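Local coordinates for protein alternansucrase (Leuconostoc mesenteroides, PDB 6HVG) that is a large multidomain enzyme of glycoside hydrolase family 70, with a calcium-bound catalytic region and choline-binding-type repeats, at residues 572-577 and 1175-1180. Numbering follows the deposited sequence.
With CA (calcium ion), chain C.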
loop_
_atom_site.group_PDB
_atom_site.type_symbol
_atom_site.label_atom_id
_atom_site.label_comp_id
_atom_site.label_asym_id
_atom_site.label_seq_id
_atom_site.Cartn_x
_atom_site.Cartn_y
_atom_site.Cartn_z
ATOM N N LYS A 572 10.257 -10.310 -11.691
ATOM C CA LYS A 572 9.960 -9.159 -12.523
ATOM C C LYS A 572 9.708 -8.001 -11.595
ATOM O O LYS A 572 9.009 -8.144 -10.585
ATOM C CB LYS A 572 8.715 -9.390 -13.386
ATOM C CG LYS A 572 8.476 -8.295 -14.410
ATOM C CD LYS A 572 7.095 -8.410 -15.049
ATOM C CE LYS A 572 6.977 -7.499 -16.252
ATOM N NZ LYS A 572 5.612 -7.557 -16.781
ATOM N N GLY A 573 10.252 -6.850 -11.953
ATOM C CA GLY A 573 10.156 -5.679 -11.106
ATOM C C GLY A 573 8.762 -5.112 -11.021
ATOM O O GLY A 573 7.994 -5.191 -11.984
ATOM N N SER A 574 8.437 -4.532 -9.871
ATOM C CA SER A 574 7.200 -3.815 -9.686
ATOM C C SER A 574 7.395 -2.431 -10.277
ATOM O O SER A 574 7.808 -1.524 -9.579
ATOM C CB SER A 574 6.884 -3.718 -8.194
ATOM O OG SER A 574 7.031 -4.994 -7.577
ATOM N N GLU A 575 7.103 -2.294 -11.569
ATOM C CA GLU A 575 7.330 -1.076 -12.317
ATOM C C GLU A 575 6.417 0.031 -11.863
ATOM O O GLU A 575 6.782 1.212 -11.921
ATOM C CB GLU A 575 7.102 -1.341 -13.805
ATOM C CG GLU A 575 7.427 -0.177 -14.756
ATOM C CD GLU A 575 8.869 0.290 -14.718
ATOM O OE1 GLU A 575 9.756 -0.442 -15.242
ATOM O OE2 GLU A 575 9.091 1.403 -14.167
ATOM N N PHE A 576 5.237 -0.339 -11.390
ATOM C CA PHE A 576 4.244 0.663 -11.009
ATOM C C PHE A 576 4.255 0.882 -9.531
ATOM O O PHE A 576 4.188 -0.069 -8.775
ATOM C CB PHE A 576 2.859 0.226 -11.458
ATOM C CG PHE A 576 2.732 0.111 -12.940
ATOM C CD1 PHE A 576 2.409 1.203 -13.700
ATOM C CD2 PHE A 576 3.009 -1.073 -13.560
ATOM C CE1 PHE A 576 2.326 1.109 -15.077
ATOM C CE2 PHE A 576 2.923 -1.189 -14.920
ATOM C CZ PHE A 576 2.584 -0.093 -15.686
ATOM N N LEU A 577 4.364 2.147 -9.143
ATOM C CA LEU A 577 4.501 2.525 -7.764
ATOM C C LEU A 577 3.489 3.595 -7.461
ATOM O O LEU A 577 2.536 3.358 -6.716
ATOM C CB LEU A 577 5.946 3.004 -7.499
ATOM C CG LEU A 577 6.298 3.597 -6.126
ATOM C CD1 LEU A 577 6.049 2.603 -5.003
ATOM C CD2 LEU A 577 7.757 4.003 -6.161
ATOM N N VAL A 1175 -3.734 -3.586 -14.318
ATOM C CA VAL A 1175 -2.549 -4.382 -13.980
ATOM C C VAL A 1175 -2.182 -4.223 -12.532
ATOM O O VAL A 1175 -2.587 -3.251 -11.879
ATOM C CB VAL A 1175 -1.316 -3.948 -14.777
ATOM C CG1 VAL A 1175 -1.450 -4.328 -16.231
ATOM C CG2 VAL A 1175 -1.093 -2.450 -14.645
ATOM N N ASP A 1176 -1.396 -5.187 -12.053
ATOM C CA ASP A 1176 -0.806 -5.136 -10.714
ATOM C C ASP A 1176 0.544 -4.435 -10.775
ATOM O O ASP A 1176 0.955 -3.966 -11.842
ATOM C CB ASP A 1176 -0.704 -6.538 -10.094
ATOM C CG ASP A 1176 0.232 -7.479 -10.845
ATOM O OD1 ASP A 1176 1.091 -7.034 -11.627
ATOM O OD2 ASP A 1176 0.145 -8.702 -10.623
ATOM N N GLU A 1177 1.221 -4.318 -9.642
ATOM C CA GLU A 1177 2.465 -3.540 -9.595
ATOM C C GLU A 1177 3.516 -3.966 -10.609
ATOM O O GLU A 1177 4.288 -3.128 -11.073
ATOM C CB GLU A 1177 3.058 -3.590 -8.201
ATOM C CG GLU A 1177 3.589 -4.962 -7.807
ATOM C CD GLU A 1177 3.837 -5.049 -6.326
ATOM O OE1 GLU A 1177 2.866 -4.940 -5.555
ATOM O OE2 GLU A 1177 4.998 -5.191 -5.952
ATOM N N ARG A 1178 3.523 -5.247 -10.975
ATOM C CA ARG A 1178 4.454 -5.767 -11.990
ATOM C C ARG A 1178 3.993 -5.606 -13.437
ATOM O O ARG A 1178 4.663 -6.078 -14.361
ATOM C CB ARG A 1178 4.740 -7.253 -11.742
ATOM C CG ARG A 1178 5.501 -7.533 -10.458
ATOM C CD ARG A 1178 5.766 -9.007 -10.277
ATOM N NE ARG A 1178 6.616 -9.260 -9.129
ATOM C CZ ARG A 1178 6.217 -9.216 -7.858
ATOM N NH1 ARG A 1178 4.960 -8.923 -7.543
ATOM N NH2 ARG A 1178 7.099 -9.441 -6.881
ATOM N N GLY A 1179 2.849 -4.981 -13.650
ATOM C CA GLY A 1179 2.337 -4.810 -15.006
ATOM C C GLY A 1179 1.726 -6.064 -15.623
ATOM O O GLY A 1179 1.623 -6.179 -16.823
ATOM N N ASN A 1180 1.317 -6.999 -14.783
ATOM C CA ASN A 1180 0.631 -8.193 -15.215
ATOM C C ASN A 1180 -0.843 -7.988 -15.077
ATOM O O ASN A 1180 -1.331 -7.462 -14.084
ATOM C CB ASN A 1180 1.039 -9.394 -14.379
ATOM C CG ASN A 1180 2.476 -9.781 -14.605
ATOM O OD1 ASN A 1180 2.990 -9.657 -15.717
ATOM N ND2 ASN A 1180 3.139 -10.246 -13.543
HETATM CA CA CA C . 8.185 2.640 -12.787
HETATM O O HOH W 1 9.273 4.428 -13.898
#
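V1175 CG2 meets the F576 ring obliquely, offset toward its rim and 4.2 Å from CE2, while the carbonyl oxygen of E1177 lies at the ring's edge, in plane. The second flat group, the guanidinium of R1178, has S574 OG over the centre of one face. A weak bond joins R1178 NE to K572 O, and the far end of the same side chain finds its main partner in D570, whose carbonyl accepts NH2. In return, CG of K572 lies anti to the backbone N (chi1 -172°), and the extended chain beyond it carries NZ to R1178 O at 3.0 Å, nearly along the C=O axis. The exchange illustrates how two loops can be joined by side chains that reach each other's backbone carbonyls. F576 N donates to E1177 O at 3.0 Å in an almost straight bond (170°), lying in the carbonyl plane. S574, the centre of an inverse gamma turn, gives its hydroxyl to the anti lone pair of E1177 OE2, 2.6 Å from OG; the other carboxylate oxygen is held by L527 N. The carbonyls of E1177 and R1178 belong to a type I beta turn, D1176 to G1179, in the loop joining antiparallel strands 1166-1175 and 1190-1197 of the family 70 catalytic region. D1176 OD1 braces this turn, taking N1180 N from above the carboxylate plane. The side chain of E575 leads away from the turn to the calcium ion, which the residue binds through O at 2.2 Å and OE2 at 2.1 Å; D581, N625, D1159 and a water complete the site, and G556 N holds OE1.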